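PDB 3WUX: unsaturated chondroitin disaccharide hydrolase from Streptococcus agalactiae, which hydrolyses unsaturated hyaluronan, chondroitin and heparin disaccharides, preferring sulfated ones, and releases the unsaturated uronic acid. Local coordinates for residues A[113-118]-A[173-178]; A[181-186]-A[197-202]. The protein carries 2 engineered substitutions. All coordinates share one frame; numbering follows the deposited sequence. Where two conformers were deposited one is given.

Contact 1. Residues A[113-118]-A[173-178]. Engineered in segment 113-118: N115 (natural residue Asp).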
ATOM      1  N   HIS A 113     -12.354 -13.198   2.289  1.00 40.92           N
ATOM      2  CA  HIS A 113     -12.104 -12.296   3.407  1.00 42.15           C
ATOM      3  C   HIS A 113     -11.258 -11.123   2.929  1.00 44.70           C
ATOM      4  O   HIS A 113     -10.678 -10.395   3.738  1.00 45.83           O
ATOM      5  CB  HIS A 113     -11.361 -13.016   4.534  1.00 46.75           C
ATOM      6  CG  HIS A 113     -12.262 -13.603   5.574  1.00 58.78           C
ATOM      7  ND1 HIS A 113     -12.309 -14.957   5.837  1.00 63.72           N
ATOM      8  CD2 HIS A 113     -13.144 -13.022   6.416  1.00 61.45           C
ATOM      9  CE1 HIS A 113     -13.184 -15.181   6.801  1.00 63.70           C
ATOM     10  NE2 HIS A 113     -13.706 -14.026   7.172  1.00 68.27           N
ATOM     11  N   HIS A 114     -11.183 -10.954   1.610  1.00 36.67           N
ATOM     12  CA  HIS A 114     -10.304  -9.956   1.003  1.00 40.49           C
ATOM     13  C   HIS A 114     -10.510  -8.560   1.583  1.00 36.97           C
ATOM     14  O   HIS A 114     -11.641  -8.153   1.864  1.00 35.73           O
ATOM     15  CB  HIS A 114     -10.524  -9.899  -0.510  1.00 39.05           C
ATOM     16  CG  HIS A 114     -10.192 -11.171  -1.224  1.00 36.40           C
ATOM     17  ND1 HIS A 114      -9.158 -11.998  -0.838  1.00 32.26           N
ATOM     18  CD2 HIS A 114     -10.753 -11.753  -2.313  1.00 34.08           C
ATOM     19  CE1 HIS A 114      -9.095 -13.032  -1.658  1.00 35.44           C
ATOM     20  NE2 HIS A 114     -10.055 -12.910  -2.560  1.00 40.54           N
ATOM     21  N   ASN A 115      -9.404  -7.845   1.761  1.00 33.36           N
ATOM     22  CA  ASN A 115      -9.420  -6.439   2.130  1.00 29.07           C
ATOM     23  C   ASN A 115     -10.239  -5.678   1.087  1.00 31.71           C
ATOM     24  O   ASN A 115      -9.853  -5.608  -0.084  1.00 29.70           O
ATOM     25  CB  ASN A 115      -7.967  -5.930   2.170  1.00 33.31           C
ATOM     26  CG  ASN A 115      -7.842  -4.506   2.691  1.00 27.38           C
ATOM     27  OD1 ASN A 115      -8.493  -3.586   2.191  1.00 25.57           O
ATOM     28  ND2 ASN A 115      -6.976  -4.315   3.694  1.00 30.12           N
ATOM     29  N   LEU A 116     -11.375  -5.127   1.500  1.00 25.64           N
ATOM     30  CA  LEU A 116     -12.268  -4.437   0.566  1.00 26.48           C
ATOM     31  C   LEU A 116     -11.786  -3.028   0.256  1.00 27.64           C
ATOM     32  O   LEU A 116     -12.104  -2.484  -0.804  1.00 28.84           O
ATOM     33  CB  LEU A 116     -13.697  -4.414   1.107  1.00 23.81           C
ATOM     34  CG  LEU A 116     -14.339  -5.797   1.120  1.00 30.70           C
ATOM     35  CD1 LEU A 116     -15.544  -5.848   2.062  1.00 34.90           C
ATOM     36  CD2 LEU A 116     -14.746  -6.183  -0.289  1.00 30.35           C
ATOM     37  N   GLY A 117     -11.020  -2.437   1.175  1.00 27.63           N
ATOM     38  CA  GLY A 117     -10.370  -1.163   0.912  1.00 24.42           C
ATOM     39  C   GLY A 117      -9.445  -1.268  -0.286  1.00 23.92           C
ATOM     40  O   GLY A 117      -9.468  -0.420  -1.194  1.00 24.53           O
ATOM     41  N   PHE A 118      -8.647  -2.331  -0.301  1.00 22.78           N
ATOM     42  CA  PHE A 118      -7.682  -2.574  -1.372  1.00 22.93           C
ATOM     43  C   PHE A 118      -8.367  -2.716  -2.731  1.00 27.15           C
ATOM     44  O   PHE A 118      -7.818  -2.323  -3.761  1.00 23.19           O
ATOM     45  CB  PHE A 118      -6.888  -3.846  -1.084  1.00 22.77           C
ATOM     46  CG  PHE A 118      -5.768  -3.671  -0.085  1.00 28.70           C
ATOM     47  CD1 PHE A 118      -5.373  -2.411   0.340  1.00 23.61           C
ATOM     48  CD2 PHE A 118      -5.097  -4.783   0.416  1.00 30.06           C
ATOM     49  CE1 PHE A 118      -4.322  -2.265   1.242  1.00 27.05           C
ATOM     50  CE2 PHE A 118      -4.043  -4.645   1.322  1.00 28.41           C
ATOM     51  CZ  PHE A 118      -3.660  -3.385   1.739  1.00 24.54           C
ATOM     52  N   ILE A 173      -5.725  -8.235  10.985  1.00 37.72           N
ATOM     53  CA  ILE A 173      -4.438  -8.204  10.303  1.00 26.71           C
ATOM     54  C   ILE A 173      -4.045  -6.743  10.162  1.00 23.86           C
ATOM     55  O   ILE A 173      -4.912  -5.877  10.107  1.00 22.81           O
ATOM     56  CB  ILE A 173      -4.537  -8.745   8.878  1.00 40.11           C
ATOM     57  CG1 ILE A 173      -5.879  -8.369   8.258  1.00 45.62           C
ATOM     58  CG2 ILE A 173      -4.384 -10.230   8.842  1.00 53.59           C
ATOM     59  CD1 ILE A 173      -6.128  -9.012   6.901  1.00 50.68           C
ATOM     60  N   ILE A 174      -2.750  -6.467  10.074  1.00 24.68           N
ATOM     61  CA  ILE A 174      -2.312  -5.082  10.079  1.00 24.14           C
ATOM     62  C   ILE A 174      -2.772  -4.303   8.838  1.00 26.51           C
ATOM     63  O   ILE A 174      -2.927  -3.083   8.909  1.00 21.42           O
ATOM     64  CB  ILE A 174      -0.790  -4.947  10.284  1.00 25.23           C
ATOM     65  CG1 ILE A 174      -0.433  -3.496  10.629  1.00 26.71           C
ATOM     66  CG2 ILE A 174      -0.048  -5.416   9.032  1.00 28.71           C
ATOM     67  CD1 ILE A 174       0.856  -3.321  11.384  1.00 33.50           C
ATOM     68  N   ASP A 175      -3.004  -4.979   7.710  1.00 22.96           N
ATOM     69  CA  ASP A 175      -3.518  -4.257   6.533  1.00 22.80           C
ATOM     70  C   ASP A 175      -4.950  -3.765   6.718  1.00 25.41           C
ATOM     71  O   ASP A 175      -5.470  -3.011   5.892  1.00 25.77           O
ATOM     72  CB  ASP A 175      -3.356  -5.036   5.210  1.00 25.97           C
ATOM     73  CG  ASP A 175      -4.146  -6.335   5.170  1.00 30.55           C
ATOM     74  OD1 ASP A 175      -5.391  -6.290   5.096  1.00 30.38           O
ATOM     75  OD2 ASP A 175      -3.519  -7.413   5.178  1.00 42.66           O
ATOM     76  N   CYS A 176      -5.586  -4.169   7.812  1.00 29.09           N
ATOM     77  CA  CYS A 176      -6.871  -3.587   8.165  1.00 24.85           C
ATOM     78  C   CYS A 176      -6.753  -2.079   8.384  1.00 23.44           C
ATOM     79  O   CYS A 176      -7.743  -1.364   8.291  1.00 20.06           O
ATOM     80  CB  CYS A 176      -7.463  -4.268   9.400  1.00 40.06           C
ATOM     81  SG  CYS A 176      -8.322  -5.809   9.015  1.00 46.71           S
ATOM     82  N   LEU A 177      -5.547  -1.589   8.666  1.00 19.50           N
ATOM     83  CA  LEU A 177      -5.355  -0.148   8.812  1.00 23.46           C
ATOM     84  C   LEU A 177      -5.673   0.606   7.518  1.00 24.14           C
ATOM     85  O   LEU A 177      -6.053   1.779   7.555  1.00 22.87           O
ATOM     86  CB  LEU A 177      -3.938   0.173   9.281  1.00 22.02           C
ATOM     87  CG  LEU A 177      -3.620  -0.335  10.688  1.00 21.84           C
ATOM     88  CD1 LEU A 177      -2.229   0.098  11.088  1.00 18.85           C
ATOM     89  CD2 LEU A 177      -4.654   0.147  11.699  1.00 21.94           C
ATOM     90  N   LEU A 178      -5.520  -0.061   6.376  0.89 21.08           N
ATOM     91  CA  LEU A 178      -5.896   0.561   5.106  0.89 20.84           C
ATOM     92  C   LEU A 178      -7.329   0.219   4.733  0.89 22.76           C
ATOM     93  O   LEU A 178      -8.016   1.008   4.095  0.89 25.87           O
ATOM     94  CB  LEU A 178      -4.920   0.180   3.988  0.89 24.29           C
ATOM     95  CG  LEU A 178      -3.555   0.860   4.138  0.89 20.37           C
ATOM     96  CD1 LEU A 178      -2.556  -0.065   4.812  0.89 22.25           C
ATOM     97  CD2 LEU A 178      -3.023   1.344   2.782  0.89 20.66           C
TER
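In the active site of this alpha6/alpha6-barrel hydrolase, the two catalytic positions face each other across the contact: N115, an engineered residue standing where the natural enzyme has its aspartate nucleophile, and the proton donor D175. The amide nitrogen ND2 of N115 donates to OD1 of D175 over 2.9 Å in a nearly straight bond, 167° at the hydrogen. That oxygen lies in the plane of the amide, but on the carboxylate the donor meets the anti side and is tilted 28° out of plane. A second, weak bond runs from N115 ND2 to the backbone O of D175. The torsions explain the reach: CG of N115 extends opposite its own backbone N (chi1 -174°), while CG of D175 is wedged between its N and carbonyl carbon.

The other end of the amide is held too. OD1 of N115 accepts from F118 N at 2.8 Å, an N-cap bond on helix 116-131, so both ends of the group are gripped and its rotation is fixed. The F118 ring lays a face against ND2 of N115, which sits 3.7 Å above its plane and over its centre, while CZ of F118 packs on CB of D175 at 3.9 Å. A large flat apolar side chain suits this place, where the ring also meets that of W251, a substrate-binding residue, at about 45°.

In this structure, then, one amide does two jobs: its oxygen caps the helix start, and its N-H side ties that start to both the side chain and the backbone of D175.

Contact 2. Residues A[181-186]-A[197-202]; sequences QLLFFA and QVAVNH
V198 is the first residue of 197-202 to touch helix 181-186: its CG1, the branch trans to the main-chain nitrogen (chi1 170°), meets CD1 of L183 at 3.7 Å, one branched tip set slantwise to the other. A199 follows at the centre, where the two backbones come nearest, with 5.9 Å between CA of L183 and CA of A199. Its methyl serves two neighbours. CB of A199 lies 3.8 Å from CB of L183 and also stands over one face of the F184 ring, 3.7 Å from the centroid and 16° off the normal, a CH-pi contact displaced toward the rim. A small residue suits this place, since a single methyl lets the ring of F184 lie against it while the two backbones stay this close. V200 then closes the other flank, its CG2 at the edge of the same ring, 4.1 Å from F184 CE1; the ring thus has one methyl over a face and another near its plane.

The axes of 181-186 and 197-202 run roughly antiparallel, at 151°, with a closest approach of 8.7 Å, a helical hairpin of the barrel. M148 of helix 134-149 touches both L183 and V198, while M263 of helix 246-263 touches both F184 and V200.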
ATOM      1  N   GLN A 181     -10.068   2.746   5.889  1.00 22.36           N
ATOM      2  CA  GLN A 181     -10.214   4.042   5.228  1.00 19.72           C
ATOM      3  C   GLN A 181     -11.529   4.085   4.455  1.00 24.60           C
ATOM      4  O   GLN A 181     -12.159   5.134   4.334  1.00 22.00           O
ATOM      5  CB  GLN A 181      -9.034   4.351   4.304  1.00 21.55           C
ATOM      6  CG  GLN A 181      -7.690   4.261   5.018  1.00 20.11           C
ATOM      7  CD  GLN A 181      -7.672   5.007   6.340  1.00 19.62           C
ATOM      8  OE1 GLN A 181      -8.062   6.179   6.420  1.00 20.52           O
ATOM      9  NE2 GLN A 181      -7.205   4.332   7.384  1.00 18.48           N
ATOM     10  N   LEU A 182     -11.930   2.931   3.936  1.00 21.68           N
ATOM     11  CA  LEU A 182     -13.238   2.779   3.313  1.00 27.95           C
ATOM     12  C   LEU A 182     -14.355   3.179   4.275  1.00 23.88           C
ATOM     13  O   LEU A 182     -15.319   3.827   3.875  1.00 23.81           O
ATOM     14  CB  LEU A 182     -13.412   1.335   2.854  1.00 24.06           C
ATOM     15  CG  LEU A 182     -14.719   0.896   2.212  1.00 30.28           C
ATOM     16  CD1 LEU A 182     -14.993   1.709   0.955  1.00 24.03           C
ATOM     17  CD2 LEU A 182     -14.610  -0.586   1.885  1.00 30.47           C
ATOM     18  N   LEU A 183     -14.225   2.814   5.550  1.00 21.31           N
ATOM     19  CA  LEU A 183     -15.240   3.178   6.538  1.00 23.42           C
ATOM     20  C   LEU A 183     -15.251   4.669   6.862  1.00 29.35           C
ATOM     21  O   LEU A 183     -16.314   5.256   7.029  1.00 22.22           O
ATOM     22  CB  LEU A 183     -15.078   2.356   7.822  1.00 21.45           C
ATOM     23  CG  LEU A 183     -15.256   0.857   7.612  1.00 22.41           C
ATOM     24  CD1 LEU A 183     -14.988   0.101   8.918  1.00 26.44           C
ATOM     25  CD2 LEU A 183     -16.673   0.569   7.114  1.00 23.42           C
ATOM     26  N   PHE A 184     -14.075   5.289   6.948  1.00 21.80           N
ATOM     27  CA  PHE A 184     -14.019   6.732   7.164  1.00 17.33           C
ATOM     28  C   PHE A 184     -14.655   7.495   5.991  1.00 21.64           C
ATOM     29  O   PHE A 184     -15.301   8.519   6.191  1.00 23.17           O
ATOM     30  CB  PHE A 184     -12.566   7.202   7.394  1.00 19.05           C
ATOM     31  CG  PHE A 184     -11.990   6.800   8.747  1.00 20.09           C
ATOM     32  CD1 PHE A 184     -12.614   7.184   9.932  1.00 20.30           C
ATOM     33  CD2 PHE A 184     -10.803   6.082   8.823  1.00 19.70           C
ATOM     34  CE1 PHE A 184     -12.078   6.828  11.178  1.00 23.41           C
ATOM     35  CE2 PHE A 184     -10.256   5.724  10.062  1.00 20.13           C
ATOM     36  CZ  PHE A 184     -10.892   6.105  11.239  1.00 22.58           C
ATOM     37  N   PHE A 185     -14.474   6.990   4.770  1.00 19.71           N
ATOM     38  CA  PHE A 185     -15.071   7.625   3.599  1.00 17.32           C
ATOM     39  C   PHE A 185     -16.592   7.528   3.689  1.00 24.68           C
ATOM     40  O   PHE A 185     -17.297   8.497   3.461  1.00 23.20           O
ATOM     41  CB  PHE A 185     -14.593   6.956   2.305  1.00 18.29           C
ATOM     42  CG  PHE A 185     -15.304   7.459   1.073  1.00 23.09           C
ATOM     43  CD1 PHE A 185     -14.870   8.613   0.431  1.00 21.12           C
ATOM     44  CD2 PHE A 185     -16.416   6.797   0.577  1.00 27.65           C
ATOM     45  CE1 PHE A 185     -15.525   9.091  -0.699  1.00 29.28           C
ATOM     46  CE2 PHE A 185     -17.082   7.281  -0.555  1.00 27.31           C
ATOM     47  CZ  PHE A 185     -16.629   8.418  -1.187  1.00 26.68           C
ATOM     48  N   ALA A 186     -17.081   6.343   4.022  1.00 19.21           N
ATOM     49  CA  ALA A 186     -18.525   6.119   4.158  1.00 22.44           C
ATOM     50  C   ALA A 186     -19.119   7.048   5.221  1.00 26.75           C
ATOM     51  O   ALA A 186     -20.201   7.621   5.031  1.00 25.88           O
ATOM     52  CB  ALA A 186     -18.800   4.662   4.484  1.00 25.50           C
ATOM     53  N   GLN A 197     -17.447   4.781  14.127  1.00 21.65           N
ATOM     54  CA  GLN A 197     -17.262   4.035  15.366  1.00 23.34           C
ATOM     55  C   GLN A 197     -16.555   2.707  15.124  1.00 24.83           C
ATOM     56  O   GLN A 197     -15.662   2.321  15.885  1.00 29.36           O
ATOM     57  CB  GLN A 197     -18.612   3.824  16.076  1.00 32.01           C
ATOM     58  CG  GLN A 197     -19.223   5.115  16.617  1.00 45.63           C
ATOM     59  CD  GLN A 197     -20.619   4.921  17.190  1.00 48.16           C
ATOM     60  OE1 GLN A 197     -21.587   4.708  16.453  1.00 44.07           O
ATOM     61  NE2 GLN A 197     -20.728   4.994  18.513  1.00 60.53           N
ATOM     62  N   VAL A 198     -16.939   2.006  14.061  1.00 23.43           N
ATOM     63  CA  VAL A 198     -16.283   0.740  13.745  1.00 24.19           C
ATOM     64  C   VAL A 198     -14.823   0.954  13.324  1.00 25.63           C
ATOM     65  O   VAL A 198     -13.930   0.244  13.773  1.00 23.20           O
ATOM     66  CB  VAL A 198     -17.023  -0.021  12.632  1.00 25.12           C
ATOM     67  CG1 VAL A 198     -16.188  -1.209  12.156  1.00 24.33           C
ATOM     68  CG2 VAL A 198     -18.384  -0.495  13.149  1.00 31.82           C
ATOM     69  N   ALA A 199     -14.594   1.935  12.455  1.00 24.23           N
ATOM     70  CA  ALA A 199     -13.239   2.248  11.988  1.00 17.43           C
ATOM     71  C   ALA A 199     -12.305   2.585  13.145  1.00 18.74           C
ATOM     72  O   ALA A 199     -11.174   2.085  13.202  1.00 24.67           O
ATOM     73  CB  ALA A 199     -13.287   3.400  10.978  1.00 23.58           C
ATOM     74  N   VAL A 200     -12.766   3.439  14.061  1.00 20.14           N
ATOM     75  CA  VAL A 200     -11.953   3.848  15.202  1.00 21.15           C
ATOM     76  C   VAL A 200     -11.646   2.671  16.135  1.00 25.86           C
ATOM     77  O   VAL A 200     -10.507   2.491  16.573  1.00 24.27           O
ATOM     78  CB  VAL A 200     -12.628   4.993  15.993  1.00 25.74           C
ATOM     79  CG1 VAL A 200     -12.000   5.132  17.383  1.00 26.39           C
ATOM     80  CG2 VAL A 200     -12.527   6.307  15.228  1.00 23.53           C
ATOM     81  N   ASN A 201     -12.664   1.876  16.449  1.00 23.40           N
ATOM     82  CA  ASN A 201     -12.453   0.704  17.299  1.00 23.59           C
ATOM     83  C   ASN A 201     -11.463  -0.230  16.638  1.00 23.59           C
ATOM     84  O   ASN A 201     -10.547  -0.754  17.277  1.00 24.20           O
ATOM     85  CB  ASN A 201     -13.774  -0.044  17.543  1.00 25.56           C
ATOM     86  CG  ASN A 201     -14.691   0.681  18.498  1.00 30.01           C
ATOM     87  OD1 ASN A 201     -14.249   1.490  19.312  1.00 37.22           O
ATOM     88  ND2 ASN A 201     -15.989   0.380  18.413  1.00 36.00           N
ATOM     89  N   HIS A 202     -11.635  -0.424  15.338  1.00 22.32           N
ATOM     90  CA  HIS A 202     -10.759  -1.328  14.617  1.00 22.79           C
ATOM     91  C   HIS A 202      -9.323  -0.794  14.508  1.00 24.23           C
ATOM     92  O   HIS A 202      -8.374  -1.576  14.470  1.00 23.27           O
ATOM     93  CB  HIS A 202     -11.339  -1.661  13.241  1.00 31.46           C
ATOM     94  CG  HIS A 202     -10.839  -2.955  12.681  1.00 43.85           C
ATOM     95  ND1 HIS A 202     -11.299  -4.180  13.125  1.00 49.71           N
ATOM     96  CD2 HIS A 202      -9.907  -3.219  11.740  1.00 46.03           C
ATOM     97  CE1 HIS A 202     -10.676  -5.140  12.467  1.00 56.43           C
ATOM     98  NE2 HIS A 202      -9.823  -4.587  11.622  1.00 51.85           N
TER

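From the N terminus the chain first meets 113-118, at the start of helix 116-131, then passes through helix 134-149 and a region not modelled before 173-178 closes contact 1 across 54 intervening residues. Contact 2 opens just afterwards, on helix 181-190, and closes after only ten residues on helix 193-210. The two loops are therefore in series, neither nested nor crossed, and their centres lie about 12 Å apart. They still touch: L116 packs on L182, and SG of C176 lies 3.2 Å from NE2 of H202. Contact 1 brings the catalytic positions together, while contact 2 joins successive helices of the barrel farther from the chain's centre.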